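Local structure of photosystem II assembly protein Ycf48 (5OJ5) at residues A[275-278]-A[282-285]; A[293-296]-A[301-304]. The protein acts as an assembly factor in the early stages of photosystem II biogenesis, binding the C-terminal extension of the D1 protein and helping to replace photodamaged D1. All coordinates share one frame; numbering follows the deposited sequence.

Contact 1 (A[275-278]-A[282-285]); sequences LAYR and EVWL
Arg278 and Glu282 face each other where the strands 272-277 and 283-287 turn into one another, and they share a side-on, two-pronged salt bridge. Arg278 NE reaches Glu282 OE2 at 2.8 Å in an almost straight bond (177°), while Arg278 NH2 takes Glu282 OE1, also at 2.8 Å. Both oxygens lie close to the guanidinium plane but are approached from above the carboxylate plane, the two flat groups being turned 58° apart. The Arg278 chain, extended as far as CD, bends at chi3 (68°) to bring this edge round to the acid. Glu282 OE2 has a second donor: Trp284 NE1 donates to the anti lone pair of Glu282 OE2 at 2.8 Å. Three N-H groups thus fix the rotation of the carboxylate. Arg278 NH1 donates a hydrogen bond to the carbonyl of Pro323, tying the pair to the following blade.

On the other side of the sheet Val283 divides its two methyls. CG1 sits over the centre of the Tyr277 ring, 4.0 Å from its centroid, and also meets Leu275 CD2 at 3.5 Å; CG2 lies against Tyr277 CE1. Between these faces the backbone pairs Ala276 with Trp284 through two hydrogen bonds, Trp284 N to Ala276 O being the shorter at 2.8 Å. This is an antiparallel beta hairpin formed by the first two strands of a four-stranded propeller blade.

Contact 2 (A[293-296]-A[301-304]); sequences LCSQ and TWQQ
Ser295 places its CB squarely over the six-membered ring of Trp302, 3.5 Å from the centroid and 6° off the normal, a close CH-pi contact. The indole reaches back across strand 292-295 because CG stands beside the backbone N (chi1 -66°). Its CE3 corner also touches Leu293 CB at 3.7 Å, and the ring continues onto Val283 and Leu285 of the next strand inward.

Ser295 OG, anti to its own nitrogen, lies 2.8 Å from Thr301 O and also accepts a hydrogen bond from the backbone N of Gly299 in the connecting turn. A water gives Thr301 O another partner: it accepts from Gln296 N at 2.9 Å and donates to Thr301 O, bridging the two chain segments beyond the end of the pairing, where they separate towards the turn. Thr301 turns its own hydroxyl to Asp297.

Further along, Cys294 and Gln303 form a hydrogen-bonded antiparallel pair, with Cys294 N to Gln303 O and Gln303 N to Cys294 O both 2.9 Å. Beyond it the Leu293 methyl CD2 rests on the aliphatic part of Gln304, 3.6 Å from CG. Segments 293-296 and 301-304 make the outer hairpin of a beta-propeller blade, and Ser295 to Trp302 carry the S-x-D-x-G-x-T-W sequence of the Asp-box (BNR) motif.

Overall arrangement
Contacts 1 and 2 are successive hairpins of one four-stranded antiparallel blade, in chain order from strand 272-277 out to strand 303-304. The middle strands join them: Val283 O lies 2.8 Å from Ser295 N, a probable hydrogen bond, and Leu285 packs on Trp302. The centre of contact 1 is about 12 Å from the centre of the chain, that of contact 2 about 20 Å. Each has four buried residues, but two in contact 2 are exposed and none in contact 1. Chemistry follows position: the inner hairpin combines a charged pair near its turn with aliphatic and aromatic packing, whereas the outer one uses neutral polar groups across its two segments, with Asp297 in the turn, and a bridging water beside its buried tryptophan.

Contact 1 (A[275-278]-A[282-285])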
ATOM      1  N   LEU A 275      -1.719   6.641  -5.033  1.00  9.50           N
ATOM      2  CA  LEU A 275      -2.979   7.344  -5.242  1.00 10.18           C
ATOM      3  C   LEU A 275      -4.009   6.613  -4.390  1.00 10.11           C
ATOM      4  O   LEU A 275      -4.069   5.371  -4.431  1.00 11.15           O
ATOM      5  CB  LEU A 275      -3.352   7.265  -6.736  1.00 11.07           C
ATOM      6  CG  LEU A 275      -4.606   8.009  -7.184  1.00 11.60           C
ATOM      7  CD1 LEU A 275      -4.503   8.313  -8.662  1.00 14.42           C
ATOM      8  CD2 LEU A 275      -5.849   7.205  -6.952  1.00 12.05           C
ATOM      9  N   ALA A 276      -4.797   7.335  -3.606  1.00 10.00           N
ATOM     10  CA  ALA A 276      -5.836   6.689  -2.823  1.00 10.31           C
ATOM     11  C   ALA A 276      -7.016   7.604  -2.626  1.00 10.48           C
ATOM     12  O   ALA A 276      -6.864   8.824  -2.521  1.00 11.66           O
ATOM     13  CB  ALA A 276      -5.308   6.238  -1.450  1.00 12.46           C
ATOM     14  N   TYR A 277      -8.193   7.009  -2.530  1.00 11.71           N
ATOM     15  CA  TYR A 277      -9.440   7.725  -2.338  1.00 12.01           C
ATOM     16  C   TYR A 277      -9.812   7.784  -0.862  1.00 12.15           C
ATOM     17  O   TYR A 277      -9.864   6.756  -0.182  1.00 14.64           O
ATOM     18  CB  TYR A 277     -10.581   7.047  -3.095  1.00 12.84           C
ATOM     19  CG  TYR A 277     -10.501   7.153  -4.597  1.00 13.29           C
ATOM     20  CD1 TYR A 277     -11.401   7.953  -5.286  1.00 14.97           C
ATOM     21  CD2 TYR A 277      -9.524   6.456  -5.339  1.00 14.37           C
ATOM     22  CE1 TYR A 277     -11.340   8.047  -6.666  1.00 16.33           C
ATOM     23  CE2 TYR A 277      -9.464   6.580  -6.726  1.00 15.65           C
ATOM     24  CZ  TYR A 277     -10.373   7.365  -7.382  1.00 17.12           C
ATOM     25  OH  TYR A 277     -10.289   7.440  -8.756  1.00 19.65           O
ATOM     26  N   ARG A 278     -10.109   8.968  -0.366  1.00 11.81           N
ATOM     27  CA  ARG A 278     -10.715   9.085   0.961  1.00 13.10           C
ATOM     28  C   ARG A 278     -12.215   8.853   0.891  1.00 13.76           C
ATOM     29  O   ARG A 278     -12.809   8.301   1.827  1.00 15.49           O
ATOM     30  CB  ARG A 278     -10.408  10.473   1.562  1.00 13.04           C
ATOM     31  CG  ARG A 278     -10.867  10.561   3.004  1.00 14.22           C
ATOM     32  CD  ARG A 278     -10.546  11.909   3.631  1.00 15.97           C
ATOM     33  NE  ARG A 278     -11.316  13.009   3.072  1.00 16.65           N
ATOM     34  CZ  ARG A 278     -12.550  13.332   3.445  1.00 19.05           C
ATOM     35  NH1 ARG A 278     -13.134  12.642   4.421  1.00 21.46           N
ATOM     36  NH2 ARG A 278     -13.150  14.355   2.868  1.00 20.91           N
ATOM     37  N   GLU A 282     -13.036  12.358  -3.460  1.00 13.90           N
ATOM     38  CA  GLU A 282     -11.830  12.999  -2.958  1.00 13.28           C
ATOM     39  C   GLU A 282     -10.662  12.036  -3.046  1.00 12.60           C
ATOM     40  O   GLU A 282     -10.643  10.989  -2.374  1.00 13.21           O
ATOM     41  CB  GLU A 282     -12.022  13.537  -1.538  1.00 14.62           C
ATOM     42  CG  GLU A 282     -10.820  14.308  -1.115  1.00 15.51           C
ATOM     43  CD  GLU A 282     -10.934  14.826   0.297  1.00 15.74           C
ATOM     44  OE1 GLU A 282     -11.935  15.513   0.602  1.00 18.28           O
ATOM     45  OE2 GLU A 282     -10.046  14.549   1.128  1.00 15.50           O
ATOM     46  N   VAL A 283      -9.691  12.406  -3.859  1.00 12.44           N
ATOM     47  CA  VAL A 283      -8.551  11.565  -4.191  1.00 12.60           C
ATOM     48  C   VAL A 283      -7.287  12.277  -3.762  1.00 11.43           C
ATOM     49  O   VAL A 283      -7.161  13.486  -3.937  1.00 12.28           O
ATOM     50  CB  VAL A 283      -8.465  11.321  -5.710  1.00 13.39           C
ATOM     51  CG1 VAL A 283      -7.582  10.093  -5.962  1.00 15.21           C
ATOM     52  CG2 VAL A 283      -9.857  11.163  -6.348  1.00 15.86           C
ATOM     53  N   TRP A 284      -6.342  11.524  -3.195  1.00 10.21           N
ATOM     54  CA  TRP A 284      -5.037  12.028  -2.810  1.00 10.25           C
ATOM     55  C   TRP A 284      -3.969  11.341  -3.651  1.00  9.65           C
ATOM     56  O   TRP A 284      -4.058  10.151  -3.971  1.00 10.60           O
ATOM     57  CB  TRP A 284      -4.810  11.823  -1.316  1.00 11.11           C
ATOM     58  CG  TRP A 284      -5.654  12.737  -0.491  1.00 11.24           C
ATOM     59  CD1 TRP A 284      -6.955  12.538  -0.122  1.00 12.33           C
ATOM     60  CD2 TRP A 284      -5.282  14.047  -0.038  1.00 11.04           C
ATOM     61  NE1 TRP A 284      -7.399  13.652   0.585  1.00 12.73           N
ATOM     62  CE2 TRP A 284      -6.390  14.577   0.645  1.00 11.84           C
ATOM     63  CE3 TRP A 284      -4.099  14.800  -0.132  1.00 11.91           C
ATOM     64  CZ2 TRP A 284      -6.362  15.842   1.251  1.00 13.32           C
ATOM     65  CZ3 TRP A 284      -4.081  16.073   0.438  1.00 13.18           C
ATOM     66  CH2 TRP A 284      -5.203  16.564   1.142  1.00 13.90           C
ATOM     67  N   LEU A 285      -2.922  12.101  -3.974  1.00  9.83           N
ATOM     68  CA  LEU A 285      -1.851  11.667  -4.843  1.00  9.85           C
ATOM     69  C   LEU A 285      -0.553  12.094  -4.194  1.00 10.31           C
ATOM     70  O   LEU A 285      -0.327  13.284  -3.978  1.00 11.28           O
ATOM     71  CB  LEU A 285      -2.052  12.294  -6.234  1.00 10.86           C
ATOM     72  CG  LEU A 285      -1.037  11.961  -7.298  1.00 11.67           C
ATOM     73  CD1 LEU A 285      -1.049  10.488  -7.668  1.00 11.76           C
ATOM     74  CD2 LEU A 285      -1.348  12.790  -8.534  1.00 13.16           C
TER

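Contact 2 (A[293-296]-A[301-304])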
ATOM      1  N   LEU A 293      -1.026  16.008  -3.458  1.00 11.00           N
ATOM      2  CA  LEU A 293      -2.088  16.699  -4.148  1.00 11.15           C
ATOM      3  C   LEU A 293      -3.426  16.062  -3.789  1.00 10.73           C
ATOM      4  O   LEU A 293      -3.509  14.875  -3.452  1.00 10.66           O
ATOM      5  CB  LEU A 293      -1.909  16.614  -5.659  1.00 12.24           C
ATOM      6  CG  LEU A 293      -0.529  16.985  -6.242  1.00 17.96           C
ATOM      7  CD1 LEU A 293      -0.624  16.970  -7.792  1.00 20.40           C
ATOM      8  CD2 LEU A 293       0.111  18.192  -5.718  1.00 19.42           C
ATOM      9  N   CYS A 294      -4.483  16.871  -3.919  1.00 10.76           N
ATOM     10  CA  CYS A 294      -5.838  16.434  -3.690  1.00 11.49           C
ATOM     11  C   CYS A 294      -6.727  16.868  -4.840  1.00 11.73           C
ATOM     12  O   CYS A 294      -6.667  18.016  -5.285  1.00 13.00           O
ATOM     13  CB  CYS A 294      -6.375  16.988  -2.376  1.00 13.22           C
ATOM     14  SG  CYS A 294      -8.064  16.605  -1.994  1.00 15.34           S
ATOM     15  N   SER A 295      -7.570  15.950  -5.284  1.00 11.63           N
ATOM     16  CA  SER A 295      -8.642  16.258  -6.217  1.00 12.31           C
ATOM     17  C   SER A 295      -9.967  16.060  -5.508  1.00 12.55           C
ATOM     18  O   SER A 295     -10.175  15.047  -4.822  1.00 14.20           O
ATOM     19  CB  SER A 295      -8.543  15.314  -7.416  1.00 13.27           C
ATOM     20  OG  SER A 295      -9.704  15.497  -8.238  1.00 13.67           O
ATOM     21  N   GLN A 296     -10.883  16.999  -5.688  1.00 14.04           N
ATOM     22  CA  GLN A 296     -12.211  16.916  -5.105  1.00 15.28           C
ATOM     23  C   GLN A 296     -13.256  16.583  -6.154  1.00 16.71           C
ATOM     24  O   GLN A 296     -14.450  16.545  -5.846  1.00 20.48           O
ATOM     25  CB  GLN A 296     -12.537  18.219  -4.336  1.00 17.04           C
ATOM     26  CG  GLN A 296     -11.617  18.348  -3.112  1.00 20.64           C
ATOM     27  CD  GLN A 296     -11.725  19.651  -2.378  1.00 25.71           C
ATOM     28  OE1 GLN A 296     -12.586  19.815  -1.523  1.00 28.95           O
ATOM     29  NE2 GLN A 296     -10.813  20.574  -2.664  1.00 27.93           N
ATOM     30  N   THR A 301      -9.193  17.348 -11.664  1.00 17.77           N
ATOM     31  CA  THR A 301      -8.366  18.510 -11.393  1.00 17.50           C
ATOM     32  C   THR A 301      -7.817  18.424  -9.995  1.00 14.85           C
ATOM     33  O   THR A 301      -8.394  17.792  -9.104  1.00 15.58           O
ATOM     34  CB  THR A 301      -9.091  19.829 -11.556  1.00 19.47           C
ATOM     35  OG1 THR A 301     -10.092  19.975 -10.555  1.00 19.55           O
ATOM     36  CG2 THR A 301      -9.737  19.917 -12.932  1.00 20.75           C
ATOM     37  N   TRP A 302      -6.676  19.048  -9.825  1.00 14.24           N
ATOM     38  CA  TRP A 302      -5.876  18.830  -8.636  1.00 13.57           C
ATOM     39  C   TRP A 302      -5.440  20.154  -8.044  1.00 13.58           C
ATOM     40  O   TRP A 302      -5.207  21.140  -8.742  1.00 15.77           O
ATOM     41  CB  TRP A 302      -4.604  18.012  -9.012  1.00 15.21           C
ATOM     42  CG  TRP A 302      -4.989  16.618  -9.469  1.00 14.80           C
ATOM     43  CD1 TRP A 302      -5.346  16.239 -10.730  1.00 15.29           C
ATOM     44  CD2 TRP A 302      -5.098  15.453  -8.640  1.00 13.97           C
ATOM     45  NE1 TRP A 302      -5.656  14.895 -10.729  1.00 14.58           N
ATOM     46  CE2 TRP A 302      -5.528  14.400  -9.466  1.00 13.94           C
ATOM     47  CE3 TRP A 302      -4.904  15.201  -7.281  1.00 14.42           C
ATOM     48  CZ2 TRP A 302      -5.731  13.122  -8.988  1.00 13.84           C
ATOM     49  CZ3 TRP A 302      -5.116  13.929  -6.802  1.00 14.28           C
ATOM     50  CH2 TRP A 302      -5.529  12.899  -7.652  1.00 14.41           C
ATOM     51  N   GLN A 303      -5.270  20.134  -6.743  1.00 13.40           N
ATOM     52  CA  GLN A 303      -4.711  21.231  -6.004  1.00 12.80           C
ATOM     53  C   GLN A 303      -3.610  20.660  -5.126  1.00 12.95           C
ATOM     54  O   GLN A 303      -3.619  19.474  -4.763  1.00 15.22           O
ATOM     55  CB  GLN A 303      -5.785  21.920  -5.164  1.00 15.81           C
ATOM     56  CG  GLN A 303      -6.833  22.605  -6.051  1.00 19.30           C
ATOM     57  CD  GLN A 303      -7.891  23.394  -5.298  1.00 23.83           C
ATOM     58  OE1 GLN A 303      -8.026  23.273  -4.078  1.00 26.07           O
ATOM     59  NE2 GLN A 303      -8.618  24.269  -6.030  1.00 29.01           N
ATOM     60  N   GLN A 304      -2.651  21.492  -4.792  1.00 12.90           N
ATOM     61  CA  GLN A 304      -1.493  21.026  -4.054  1.00 13.09           C
ATOM     62  C   GLN A 304      -1.625  21.350  -2.567  1.00 12.60           C
ATOM     63  O   GLN A 304      -2.043  22.448  -2.201  1.00 13.99           O
ATOM     64  CB  GLN A 304      -0.193  21.643  -4.578  1.00 14.87           C
ATOM     65  CG  GLN A 304       1.021  21.154  -3.837  1.00 16.44           C
ATOM     66  CD  GLN A 304       2.302  21.394  -4.571  1.00 20.05           C
ATOM     67  OE1 GLN A 304       2.370  22.229  -5.476  1.00 23.92           O
ATOM     68  NE2 GLN A 304       3.336  20.669  -4.184  1.00 22.16           N
TER
HETATM   69  O   HOH W   1     -10.299  19.251  -7.394  1.00 21.07           O